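Local atomic coordinates of thiosulfate sulfurtransferase YnjE (Escherichia coli, PDB entry 2WLR), a protein that transfers sulfur from thiosulfate to cyanide, giving thiocyanate and sulfite, as a periplasmic monomer built of repeated rhodanese domains. Residues Ser164-Ala169 with Gly236-Trp241; Ile207-Asp212 with Arg232-Gly237; Ala216-Gln221 with Thr367-Ser372; Met223-Val228 with Lys265-Pro270. All coordinates share one frame; numbering follows the deposited sequence.

Contact 1 of 4, residues Ser164-Ala169 with Gly236-Trp241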
loop_
_atom_site.group_PDB
_atom_site.type_symbol
_atom_site.label_atom_id
_atom_site.label_comp_id
_atom_site.label_asym_id
_atom_site.label_seq_id
_atom_site.Cartn_x
_atom_site.Cartn_y
_atom_site.Cartn_z
ATOM N N SER A 164 2.479 -16.901 -16.724
ATOM C CA SER A 164 1.162 -16.276 -16.575
ATOM C C SER A 164 1.336 -14.802 -16.204
ATOM O O SER A 164 2.166 -14.466 -15.378
ATOM C CB SER A 164 0.369 -16.966 -15.462
ATOM O OG SER A 164 -0.999 -16.673 -15.596
ATOM N N HIS A 165 0.550 -13.946 -16.838
ATOM C CA HIS A 165 0.449 -12.523 -16.501
ATOM C C HIS A 165 -0.944 -12.003 -16.780
ATOM O O HIS A 165 -1.795 -12.696 -17.384
ATOM C CB HIS A 165 1.515 -11.662 -17.196
ATOM C CG HIS A 165 1.621 -11.860 -18.676
ATOM N ND1 HIS A 165 0.852 -11.176 -19.590
ATOM C CD2 HIS A 165 2.496 -12.597 -19.394
ATOM C CE1 HIS A 165 1.193 -11.567 -20.816
ATOM N NE2 HIS A 165 2.195 -12.412 -20.718
ATOM N N ILE A 166 -1.189 -10.778 -16.339
ATOM C CA ILE A 166 -2.494 -10.149 -16.539
ATOM C C ILE A 166 -2.644 -9.839 -18.034
ATOM O O ILE A 166 -1.707 -9.370 -18.658
ATOM C CB ILE A 166 -2.625 -8.905 -15.651
ATOM C CG1 ILE A 166 -2.685 -9.340 -14.202
ATOM C CG2 ILE A 166 -3.860 -8.065 -16.033
ATOM C CD1 ILE A 166 -2.751 -8.171 -13.236
ATOM N N PRO A 167 -3.817 -10.143 -18.609
ATOM C CA PRO A 167 -3.967 -9.918 -20.052
ATOM C C PRO A 167 -3.679 -8.486 -20.438
ATOM O O PRO A 167 -4.160 -7.572 -19.774
ATOM C CB PRO A 167 -5.428 -10.266 -20.297
ATOM C CG PRO A 167 -5.736 -11.293 -19.233
ATOM C CD PRO A 167 -5.007 -10.801 -18.034
ATOM N N GLY A 168 -2.877 -8.299 -21.482
ATOM C CA GLY A 168 -2.566 -6.957 -21.976
ATOM C C GLY A 168 -1.455 -6.258 -21.192
ATOM O O GLY A 168 -1.093 -5.124 -21.514
ATOM N N ALA A 169 -0.871 -6.948 -20.210
ATOM C CA ALA A 169 0.200 -6.354 -19.407
ATOM C C ALA A 169 1.549 -6.416 -20.108
ATOM O O ALA A 169 1.921 -7.440 -20.692
ATOM C CB ALA A 169 0.302 -7.047 -18.049
ATOM N N GLY A 236 -2.248 -5.585 -3.412
ATOM C CA GLY A 236 -1.968 -6.976 -3.144
ATOM C C GLY A 236 -1.235 -7.695 -4.262
ATOM O O GLY A 236 -0.791 -8.847 -4.096
ATOM N N GLY A 237 -1.072 -7.033 -5.391
ATOM C CA GLY A 237 -0.305 -7.581 -6.485
ATOM C C GLY A 237 -0.941 -8.722 -7.234
ATOM O O GLY A 237 -2.123 -8.972 -7.162
ATOM N N TRP A 238 -0.082 -9.446 -7.942
ATOM C CA TRP A 238 -0.482 -10.557 -8.783
ATOM C C TRP A 238 -1.338 -11.591 -8.087
ATOM O O TRP A 238 -2.249 -12.122 -8.693
ATOM C CB TRP A 238 0.774 -11.234 -9.326
ATOM C CG TRP A 238 0.485 -12.601 -9.895
ATOM C CD1 TRP A 238 0.761 -13.789 -9.298
ATOM C CD2 TRP A 238 -0.190 -12.906 -11.130
ATOM N NE1 TRP A 238 0.306 -14.826 -10.086
ATOM C CE2 TRP A 238 -0.281 -14.308 -11.212
ATOM C CE3 TRP A 238 -0.766 -12.131 -12.147
ATOM C CZ2 TRP A 238 -0.866 -14.958 -12.311
ATOM C CZ3 TRP A 238 -1.346 -12.781 -13.243
ATOM C CH2 TRP A 238 -1.396 -14.189 -13.292
ATOM N N GLN A 239 -1.014 -11.899 -6.841
ATOM C CA GLN A 239 -1.713 -13.000 -6.178
ATOM C C GLN A 239 -3.211 -12.738 -6.117
ATOM O O GLN A 239 -4.009 -13.677 -6.156
ATOM C CB GLN A 239 -1.147 -13.260 -4.792
ATOM C CG GLN A 239 -1.560 -14.631 -4.220
ATOM C CD GLN A 239 -1.218 -15.777 -5.146
ATOM O OE1 GLN A 239 -0.128 -15.824 -5.724
ATOM N NE2 GLN A 239 -2.150 -16.716 -5.294
ATOM N N THR A 240 -3.619 -11.479 -5.994
ATOM C CA THR A 240 -5.047 -11.167 -5.967
ATOM C C THR A 240 -5.736 -11.478 -7.314
ATOM O O THR A 240 -6.902 -11.875 -7.334
ATOM C CB THR A 240 -5.357 -9.696 -5.556
ATOM O OG1 THR A 240 -4.924 -8.758 -6.556
ATOM C CG2 THR A 240 -4.784 -9.355 -4.154
ATOM N N TRP A 241 -5.054 -11.233 -8.420
ATOM C CA TRP A 241 -5.550 -11.624 -9.741
ATOM C C TRP A 241 -5.671 -13.132 -9.867
ATOM O O TRP A 241 -6.695 -13.640 -10.329
ATOM C CB TRP A 241 -4.634 -11.082 -10.838
ATOM C CG TRP A 241 -5.207 -11.278 -12.223
ATOM C CD1 TRP A 241 -5.053 -12.351 -13.033
ATOM C CD2 TRP A 241 -5.990 -10.335 -12.949
ATOM N NE1 TRP A 241 -5.702 -12.160 -14.199
ATOM C CE2 TRP A 241 -6.277 -10.912 -14.204
ATOM C CE3 TRP A 241 -6.468 -9.048 -12.683
ATOM C CZ2 TRP A 241 -7.055 -10.272 -15.148
ATOM C CZ3 TRP A 241 -7.214 -8.424 -13.611
ATOM C CH2 TRP A 241 -7.498 -9.019 -14.855
#

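Contact 2 of 4, residues Ile207-Asp212 with Arg232-Gly237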
loop_
_atom_site.group_PDB
_atom_site.type_symbol
_atom_site.label_atom_id
_atom_site.label_comp_id
_atom_site.label_asym_id
_atom_site.label_seq_id
_atom_site.Cartn_x
_atom_site.Cartn_y
_atom_site.Cartn_z
ATOM N N ILE A 207 -0.914 1.453 -14.607
ATOM C CA ILE A 207 -1.296 0.553 -13.518
ATOM C C ILE A 207 -0.198 -0.507 -13.410
ATOM O O ILE A 207 -0.035 -1.328 -14.301
ATOM C CB ILE A 207 -2.697 -0.057 -13.741
ATOM C CG1 ILE A 207 -3.732 1.059 -13.960
ATOM C CG2 ILE A 207 -3.101 -0.927 -12.571
ATOM C CD1 ILE A 207 -4.582 0.813 -15.128
ATOM N N LEU A 208 0.517 -0.506 -12.310
ATOM C CA LEU A 208 1.600 -1.435 -12.052
ATOM C C LEU A 208 1.176 -2.518 -11.088
ATOM O O LEU A 208 0.409 -2.283 -10.129
ATOM C CB LEU A 208 2.818 -0.687 -11.487
ATOM C CG LEU A 208 3.594 0.123 -12.534
ATOM C CD1 LEU A 208 4.146 1.418 -11.971
ATOM C CD2 LEU A 208 4.698 -0.764 -13.158
ATOM N N TYR A 209 1.711 -3.708 -11.299
ATOM C CA TYR A 209 1.559 -4.787 -10.335
ATOM C C TYR A 209 2.804 -5.594 -10.291
ATOM O O TYR A 209 3.610 -5.566 -11.203
ATOM C CB TYR A 209 0.351 -5.696 -10.619
ATOM C CG TYR A 209 0.537 -6.661 -11.793
ATOM C CD1 TYR A 209 0.334 -6.261 -13.104
ATOM C CD2 TYR A 209 0.923 -7.977 -11.567
ATOM C CE1 TYR A 209 0.524 -7.169 -14.158
ATOM C CE2 TYR A 209 1.098 -8.854 -12.610
ATOM C CZ TYR A 209 0.900 -8.449 -13.881
ATOM O OH TYR A 209 1.091 -9.339 -14.935
ATOM N N GLY A 210 2.967 -6.317 -9.210
ATOM C CA GLY A 210 4.110 -7.212 -9.080
ATOM C C GLY A 210 3.694 -8.486 -8.399
ATOM O O GLY A 210 2.667 -8.547 -7.771
ATOM N N ARG A 211 4.521 -9.518 -8.508
ATOM C CA ARG A 211 4.367 -10.653 -7.642
ATOM C C ARG A 211 4.619 -10.179 -6.205
ATOM O O ARG A 211 4.010 -10.678 -5.276
ATOM C CB ARG A 211 5.324 -11.802 -8.008
ATOM C CG ARG A 211 4.645 -12.996 -8.741
ATOM C CD ARG A 211 4.376 -12.752 -10.220
ATOM N NE ARG A 211 3.728 -13.933 -10.806
ATOM C CZ ARG A 211 3.304 -14.066 -12.061
ATOM N NH1 ARG A 211 3.440 -13.096 -12.951
ATOM N NH2 ARG A 211 2.730 -15.205 -12.392
ATOM N N ASP A 212 5.493 -9.188 -6.045
ATOM C CA ASP A 212 5.641 -8.473 -4.773
ATOM C C ASP A 212 5.259 -7.020 -5.035
ATOM O O ASP A 212 5.728 -6.407 -5.992
ATOM C CB ASP A 212 7.088 -8.515 -4.285
ATOM C CG ASP A 212 7.604 -9.936 -4.087
ATOM O OD1 ASP A 212 6.903 -10.788 -3.484
ATOM O OD2 ASP A 212 8.744 -10.177 -4.537
ATOM N N ARG A 232 -0.985 4.094 -10.604
ATOM C CA ARG A 232 -1.780 3.275 -9.705
ATOM C C ARG A 232 -1.123 1.928 -9.509
ATOM O O ARG A 232 -0.273 1.501 -10.312
ATOM C CB ARG A 232 -3.176 3.081 -10.266
ATOM C CG ARG A 232 -3.806 4.376 -10.657
ATOM C CD ARG A 232 -5.250 4.225 -10.970
ATOM N NE ARG A 232 -5.787 5.382 -11.645
ATOM C CZ ARG A 232 -7.084 5.570 -11.861
ATOM N NH1 ARG A 232 -7.980 4.732 -11.362
ATOM N NH2 ARG A 232 -7.469 6.615 -12.576
ATOM N N LEU A 233 -1.508 1.260 -8.424
ATOM C CA LEU A 233 -1.020 -0.089 -8.107
ATOM C C LEU A 233 -2.191 -1.008 -8.015
ATOM O O LEU A 233 -3.245 -0.640 -7.523
ATOM C CB LEU A 233 -0.368 -0.146 -6.731
ATOM C CG LEU A 233 0.927 0.613 -6.519
ATOM C CD1 LEU A 233 1.392 0.431 -5.050
ATOM C CD2 LEU A 233 2.000 0.167 -7.512
ATOM N N LEU A 234 -1.983 -2.249 -8.414
ATOM C CA LEU A 234 -2.907 -3.311 -8.026
ATOM C C LEU A 234 -2.655 -3.724 -6.582
ATOM O O LEU A 234 -1.624 -4.267 -6.255
ATOM C CB LEU A 234 -2.776 -4.530 -8.943
ATOM C CG LEU A 234 -3.609 -5.768 -8.619
ATOM C CD1 LEU A 234 -5.120 -5.449 -8.594
ATOM C CD2 LEU A 234 -3.339 -6.889 -9.613
ATOM N N ASP A 235 -3.644 -3.487 -5.737
ATOM C CA ASP A 235 -3.531 -3.712 -4.288
ATOM C C ASP A 235 -3.339 -5.209 -4.077
ATOM O O ASP A 235 -4.145 -6.000 -4.563
ATOM C CB ASP A 235 -4.827 -3.219 -3.646
ATOM C CG ASP A 235 -4.761 -3.095 -2.132
ATOM O OD1 ASP A 235 -3.674 -3.187 -1.543
ATOM O OD2 ASP A 235 -5.863 -2.923 -1.574
ATOM N N GLY A 236 -2.248 -5.585 -3.412
ATOM C CA GLY A 236 -1.968 -6.976 -3.144
ATOM C C GLY A 236 -1.235 -7.695 -4.262
ATOM O O GLY A 236 -0.791 -8.847 -4.096
ATOM N N GLY A 237 -1.072 -7.033 -5.391
ATOM C CA GLY A 237 -0.305 -7.581 -6.485
ATOM C C GLY A 237 -0.941 -8.722 -7.234
ATOM O O GLY A 237 -2.123 -8.972 -7.162
HETATM O O HOH W 1 1.031 -4.499 -7.098
HETATM O O HOH W 2 1.156 -10.617 -5.275
#

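Contact 3 of 4, residues Ala216-Gln221 with Thr367-Ser372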
loop_
_atom_site.group_PDB
_atom_site.type_symbol
_atom_site.label_atom_id
_atom_site.label_comp_id
_atom_site.label_asym_id
_atom_site.label_seq_id
_atom_site.Cartn_x
_atom_site.Cartn_y
_atom_site.Cartn_z
ATOM N N ALA A 216 6.558 -3.185 -7.875
ATOM C CA ALA A 216 5.676 -2.288 -8.594
ATOM C C ALA A 216 5.729 -0.869 -8.011
ATOM O O ALA A 216 5.736 0.124 -8.749
ATOM C CB ALA A 216 4.261 -2.820 -8.579
ATOM N N ALA A 217 5.795 -0.766 -6.683
ATOM C CA ALA A 217 5.803 0.504 -6.027
ATOM C C ALA A 217 7.055 1.304 -6.331
ATOM O O ALA A 217 7.027 2.526 -6.450
ATOM C CB ALA A 217 5.647 0.358 -4.502
ATOM N N ARG A 218 8.175 0.603 -6.419
ATOM C CA ARG A 218 9.436 1.256 -6.740
ATOM C C ARG A 218 9.363 1.916 -8.090
ATOM O O ARG A 218 9.733 3.087 -8.240
ATOM C CB ARG A 218 10.565 0.223 -6.655
ATOM C CG ARG A 218 11.925 0.743 -7.135
ATOM C CD ARG A 218 12.457 1.877 -6.308
ATOM N NE ARG A 218 13.900 2.028 -6.523
ATOM C CZ ARG A 218 14.659 3.014 -6.050
ATOM N NH1 ARG A 218 14.139 4.021 -5.373
ATOM N NH2 ARG A 218 15.980 3.004 -6.319
ATOM N N VAL A 219 8.900 1.155 -9.085
ATOM C CA VAL A 219 8.748 1.699 -10.432
ATOM C C VAL A 219 7.737 2.840 -10.394
ATOM O O VAL A 219 7.946 3.889 -10.992
ATOM C CB VAL A 219 8.320 0.624 -11.423
ATOM C CG1 VAL A 219 8.080 1.198 -12.816
ATOM C CG2 VAL A 219 9.374 -0.478 -11.502
ATOM N N ALA A 220 6.634 2.658 -9.675
ATOM C CA ALA A 220 5.613 3.671 -9.626
ATOM C C ALA A 220 6.100 4.979 -9.077
ATOM O O ALA A 220 5.774 6.040 -9.624
ATOM C CB ALA A 220 4.405 3.167 -8.787
ATOM N N GLN A 221 6.798 4.959 -7.947
ATOM C CA GLN A 221 7.220 6.188 -7.318
ATOM C C GLN A 221 8.193 6.940 -8.237
ATOM O O GLN A 221 8.152 8.173 -8.337
ATOM C CB GLN A 221 7.829 5.908 -5.942
ATOM C CG GLN A 221 8.240 7.154 -5.120
ATOM C CD GLN A 221 9.627 7.699 -5.469
ATOM O OE1 GLN A 221 10.386 7.050 -6.139
ATOM N NE2 GLN A 221 9.921 8.927 -5.032
ATOM N N THR A 367 17.701 0.296 0.097
ATOM C CA THR A 367 17.934 0.906 -1.208
ATOM C C THR A 367 16.717 1.572 -1.861
ATOM O O THR A 367 16.860 2.202 -2.906
ATOM C CB THR A 367 18.541 -0.087 -2.236
ATOM O OG1 THR A 367 17.558 -1.053 -2.633
ATOM C CG2 THR A 367 19.824 -0.794 -1.693
ATOM N N GLY A 368 15.517 1.408 -1.298
ATOM C CA GLY A 368 14.360 2.233 -1.733
ATOM C C GLY A 368 13.067 1.469 -2.018
ATOM O O GLY A 368 12.017 2.109 -2.124
ATOM N N TRP A 369 13.093 0.134 -2.150
ATOM C CA TRP A 369 11.877 -0.611 -2.561
ATOM C C TRP A 369 10.755 -0.586 -1.502
ATOM O O TRP A 369 9.620 -0.233 -1.798
ATOM C CB TRP A 369 12.165 -2.066 -2.886
ATOM C CG TRP A 369 12.836 -2.343 -4.183
ATOM C CD1 TRP A 369 13.774 -1.580 -4.836
ATOM C CD2 TRP A 369 12.641 -3.512 -4.962
ATOM N NE1 TRP A 369 14.162 -2.225 -5.975
ATOM C CE2 TRP A 369 13.484 -3.411 -6.075
ATOM C CE3 TRP A 369 11.847 -4.653 -4.817
ATOM C CZ2 TRP A 369 13.539 -4.404 -7.052
ATOM C CZ3 TRP A 369 11.899 -5.634 -5.799
ATOM C CH2 TRP A 369 12.734 -5.502 -6.890
ATOM N N ARG A 370 11.064 -0.954 -0.261
ATOM C CA ARG A 370 10.020 -0.975 0.778
ATOM C C ARG A 370 9.496 0.454 1.036
ATOM O O ARG A 370 8.302 0.655 1.227
ATOM C CB ARG A 370 10.564 -1.595 2.060
ATOM C CG ARG A 370 10.884 -3.061 1.948
ATOM C CD ARG A 370 11.579 -3.577 3.200
ATOM N NE ARG A 370 12.978 -3.167 3.201
ATOM C CZ ARG A 370 13.827 -3.452 4.182
ATOM N NH1 ARG A 370 13.402 -4.086 5.274
ATOM N NH2 ARG A 370 15.098 -3.084 4.081
ATOM N N ALA A 371 10.386 1.437 1.043
ATOM C CA ALA A 371 10.023 2.840 1.175
ATOM C C ALA A 371 9.064 3.287 0.088
ATOM O O ALA A 371 8.203 4.146 0.326
ATOM C CB ALA A 371 11.289 3.705 1.150
ATOM N N SER A 372 9.195 2.706 -1.104
ATOM C CA SER A 372 8.294 3.079 -2.179
ATOM C C SER A 372 6.899 2.562 -1.962
ATOM O O SER A 372 5.932 3.246 -2.304
ATOM C CB SER A 372 8.823 2.569 -3.501
ATOM O OG SER A 372 10.123 3.100 -3.759
HETATM O O HOH W 3 11.529 5.028 -5.037
#

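Contact 4 of 4, residues Met223-Val228 with Lys265-Pro270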
loop_
_atom_site.group_PDB
_atom_site.type_symbol
_atom_site.label_atom_id
_atom_site.label_comp_id
_atom_site.label_asym_id
_atom_site.label_seq_id
_atom_site.Cartn_x
_atom_site.Cartn_y
_atom_site.Cartn_z
HETATM N N MSE A 223 8.225 6.785 -11.509
HETATM C CA MSE A 223 7.394 7.391 -12.566
HETATM C C MSE A 223 6.705 8.656 -12.120
HETATM O O MSE A 223 6.590 9.622 -12.900
HETATM C CB MSE A 223 6.360 6.405 -13.079
HETATM C CG MSE A 223 6.977 5.297 -13.887
HETATM SE SE MSE A 223 5.602 4.203 -14.707
HETATM C CE MSE A 223 6.857 3.023 -15.711
ATOM N N LEU A 224 6.238 8.699 -10.865
ATOM C CA LEU A 224 5.578 9.905 -10.339
ATOM C C LEU A 224 6.599 11.053 -10.271
ATOM O O LEU A 224 6.309 12.177 -10.648
ATOM C CB LEU A 224 4.956 9.656 -8.968
ATOM C CG LEU A 224 3.670 8.848 -9.015
ATOM C CD1 LEU A 224 3.362 8.352 -7.597
ATOM C CD2 LEU A 224 2.481 9.633 -9.550
ATOM N N TYR A 225 7.800 10.757 -9.789
ATOM C CA TYR A 225 8.889 11.708 -9.812
ATOM C C TYR A 225 9.107 12.262 -11.224
ATOM O O TYR A 225 9.238 13.487 -11.412
ATOM C CB TYR A 225 10.171 11.027 -9.293
ATOM C CG TYR A 225 11.450 11.673 -9.709
ATOM C CD1 TYR A 225 11.982 12.714 -8.984
ATOM C CD2 TYR A 225 12.130 11.223 -10.827
ATOM C CE1 TYR A 225 13.183 13.331 -9.378
ATOM C CE2 TYR A 225 13.303 11.834 -11.241
ATOM C CZ TYR A 225 13.830 12.878 -10.502
ATOM O OH TYR A 225 15.018 13.474 -10.940
ATOM N N ALA A 226 9.175 11.374 -12.212
ATOM C CA ALA A 226 9.458 11.766 -13.585
ATOM C C ALA A 226 8.400 12.712 -14.137
ATOM O O ALA A 226 8.706 13.632 -14.872
ATOM C CB ALA A 226 9.582 10.561 -14.448
ATOM N N GLY A 227 7.157 12.431 -13.796
ATOM C CA GLY A 227 6.028 13.249 -14.207
ATOM C C GLY A 227 4.853 12.517 -14.796
ATOM O O GLY A 227 3.990 13.169 -15.369
ATOM N N VAL A 228 4.764 11.197 -14.670
ATOM C CA VAL A 228 3.527 10.477 -15.029
ATOM C C VAL A 228 2.456 10.892 -14.005
ATOM O O VAL A 228 2.644 10.719 -12.815
ATOM C CB VAL A 228 3.697 8.939 -15.075
ATOM C CG1 VAL A 228 2.397 8.264 -15.560
ATOM C CG2 VAL A 228 4.859 8.522 -15.972
ATOM N N LYS A 265 8.621 18.373 -19.225
ATOM C CA LYS A 265 10.025 18.211 -18.866
ATOM C C LYS A 265 10.150 17.281 -17.663
ATOM O O LYS A 265 9.427 17.428 -16.677
ATOM C CB LYS A 265 10.699 19.551 -18.543
ATOM C CG LYS A 265 10.945 20.426 -19.747
ATOM C CD LYS A 265 11.996 21.457 -19.425
ATOM C CE LYS A 265 12.086 22.519 -20.498
ATOM N NZ LYS A 265 12.744 23.717 -19.915
ATOM N N ILE A 266 11.095 16.351 -17.744
ATOM C CA ILE A 266 11.402 15.425 -16.655
ATOM C C ILE A 266 12.542 16.055 -15.843
ATOM O O ILE A 266 13.520 16.535 -16.433
ATOM C CB ILE A 266 11.835 14.079 -17.246
ATOM C CG1 ILE A 266 10.654 13.439 -17.968
ATOM C CG2 ILE A 266 12.391 13.126 -16.172
ATOM C CD1 ILE A 266 11.007 12.239 -18.850
ATOM N N PRO A 267 12.418 16.117 -14.508
ATOM C CA PRO A 267 11.325 15.552 -13.699
ATOM C C PRO A 267 10.264 16.586 -13.361
ATOM O O PRO A 267 10.596 17.700 -12.999
ATOM C CB PRO A 267 12.033 15.135 -12.414
ATOM C CG PRO A 267 13.101 16.219 -12.226
ATOM C CD PRO A 267 13.464 16.708 -13.649
ATOM N N ALA A 268 8.992 16.221 -13.439
ATOM C CA ALA A 268 7.909 17.137 -13.108
ATOM C C ALA A 268 7.666 17.264 -11.607
ATOM O O ALA A 268 7.141 18.282 -11.152
ATOM C CB ALA A 268 6.646 16.696 -13.763
ATOM N N GLN A 269 8.044 16.239 -10.835
ATOM C CA GLN A 269 7.776 16.225 -9.395
ATOM C C GLN A 269 9.039 15.893 -8.599
ATOM O O GLN A 269 9.097 14.877 -7.903
ATOM C CB GLN A 269 6.643 15.244 -9.080
ATOM C CG GLN A 269 5.355 15.521 -9.832
ATOM C CD GLN A 269 4.722 16.871 -9.546
ATOM O OE1 GLN A 269 4.942 17.471 -8.499
ATOM N NE2 GLN A 269 3.923 17.355 -10.489
ATOM N N PRO A 270 10.067 16.735 -8.715
ATOM C CA PRO A 270 11.362 16.421 -8.104
ATOM C C PRO A 270 11.271 16.293 -6.568
ATOM O O PRO A 270 12.057 15.579 -5.984
ATOM C CB PRO A 270 12.251 17.599 -8.531
ATOM C CG PRO A 270 11.270 18.712 -8.837
ATOM C CD PRO A 270 10.048 18.066 -9.364
#

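Contact 1 of 4, residues Ser164-Ala169 with Gly236-Trp241
Ile166 and Trp241 form the apolar centre of this buried contact. Ile166 CG1 sits over one face of the indole, 3.7 Å from the centroid of the five-membered ring of Trp241 and 13° off its normal, a CH-pi contact. The ethyl branch takes this place because CG1 is anti to the carbonyl carbon (chi1 -68°); the other branch, CG2, lies 3.9 Å from Trp241 CH2. Pro167 meets the same indole tip to tip, with CD 3.6 Å from Trp241 CZ2.

Van der Waals contacts with the loop backbone belong to Trp238. Its benzene end is thrust at the chain, CZ3 coming 3.6 Å from His165 C, while Ser164 OG approaches to 3.4 Å from Trp238 CH2. Ser164 O lies over one indole face and also accepts a hydrogen bond from Arg211, which makes a cation-pi contact with Trp238.

Hydrogen bonds shape each segment from within. Ile166 O is gripped from opposite faces of its carbonyl plane by Ala169 N, which closes a type II beta turn, and by His165 ND1 at 3.3 Å; Gly168 supplies the positive phi of that turn. Within 236-241, Gly237 O accepts from both the backbone N and OG1 of Thr240, fastening the first turn of the helix. Trp241 NE1 bonds to Pro247 O, and helix 128-135 packs on Trp241 as well.

The arrangement belongs to the rhodanese alpha/beta fold: two tryptophans one helical turn apart, on the helix that follows strand 231-234, pack against the turn leading into edge strand 170-173 of the parallel sheet.

Contact 2 of 4, residues Ile207-Asp212 with Arg232-Gly237
The Tyr209 ring meets Leu234 obliquely through CD2, while the closer touch is between the stems, Tyr209 CB to Leu234 CB at 3.7 Å. With CG between the backbone N and the carbonyl carbon (chi1 75°), the ring swings away from Leu234, and its OH bonds to the backbone N of Ile166. Two backbone hydrogen bonds join the parallel strands: Leu208 N gives to Arg232 O at 2.9 Å, almost straight at 175°, and Leu208 O receives Leu234 N at 2.9 Å. Ile207 pairs with Arg232 on one face of the sheet and Leu208 with Leu233 on the other, where Leu208 CB lies 4.1 Å from Leu233 CD2. Beyond this ladder the turn 234-237 swings out, and water 2 helps to bridge the chains, donating to Arg211 O and to Gly236 O, each at 2.9 Å. The bare CA of Gly237, at the end of a type II turn, comes to 3.4 Å from Gly210 O. The two strands belong to one beta-alpha-beta unit. Its crossover, helix 213-226, packs on Leu208 and Leu233; helix 128-135 packs on Ile207, Arg232 and Leu234 from the other face, and strand 148-154 continues the sheet beyond strand 205-209.

Contact 3 of 4, residues Ala216-Gln221 with Thr367-Ser372
Ser372 packs against Ala217 and Arg218 where helices of two rhodanese domains meet, helix 369-380 beginning just after the active-site loop. Small side chains make the tight part: Ser372 CB is 3.5 Å from both Ala217 O and Arg218 CA, and Ala217 CB reaches 3.6 Å from Ser372 C. Farther out, Arg218 lies across Trp369 at about a right angle; its CG makes an off-centre CH-pi contact, 4.1 Å from the centroid of the five-membered ring of Trp369. The chain, bent at chi2 (63°), then carries the guanidinium past Gly368 CA and Thr367 O, which lie over one of its faces. Glu178 and Asp390 form salt bridges with this group, and Glu178 also accepts from Trp369 NE1.

Arg370, in the first turn of helix 369-380, probably binds substrate and here bonds to the active-site cysteine, Cys365, found as its sulfinic acid. The looser side, between Gln221 and the arginine tip, is bridged by water. Water 3 lies in the guanidinium plane, accepts from Arg218 NH1 and donates to Gln221 OE1 and to Ser372 OG, which itself gives a 2.7 Å hydrogen bond to Gly368 O.

Contact 4 of 4, residues Met223-Val228 with Lys265-Pro270
Pro267 lies against the Tyr225 ring, the two side chains running side by side in the same direction. Its CB is over one face, 3.7 Å from the centroid of the Tyr225 ring and 22° off the normal, a CH-pi contact; Pro267 CG reaches 3.6 Å from Tyr225 OH. Pro270 CA comes to the same ring obliquely. Two backbone hydrogen bonds run beside this CH-pi contact. Gln269 N gives to Tyr225 O at 3.1 Å, and Ala268 N to Ala226 O at 3.0 Å, the latter from well above the carbonyl plane, 66° out of it. Carbonyls at the end of the helix thus find donors in the passing chain. Ile266 packs its CG2 4.2 Å from Ala226 CB, and Ala268 CB is 3.5 Å from Gly227 CA, a close approach made possible by the bare CA of the glycine.

What positions these groups lies one step out. Tyr225 CG is anti to the backbone N (chi1 158°), which carries the ring to Pro267, and its OH bonds to Asp188 of helix 188-197. The peptide before Pro267 is cis, a kink just ahead of the two donors. Met223 O (of a selenomethionine) accepts from Gly227 N and Val228 N on opposite faces of its plane.

The helix ends on a glycine, Gly227, at C' with positive phi, and the Val228-to-Met223 bond is the 6-to-1 bond of a Schellman motif; over this end passes the chain connecting one rhodanese sheet to strand 273-274 of the next.

How the contacts relate
From the N terminus, the loop 164-169 comes first, before edge strand 170-173; contact 1 closes a long loop by bringing helix 238-243 back to it. Contact 2 starts later, at 207-212, and ends on the same stretch, sharing Gly236 and Gly237 with contact 1 and closing the short beta-alpha-beta loop around helix 213-226. That helix serves twice more: its 216-221 part reaches forward to 367-372 in contact 3, and its end, 223-228, meets 265-270 in contact 4, which is nested within contact 3. Contacts 3 and 4 each cross both contacts 1 and 2. Leu208 packs on Ala220 and Met223, so the sheet of contact 2 backs the helix that joins the domains.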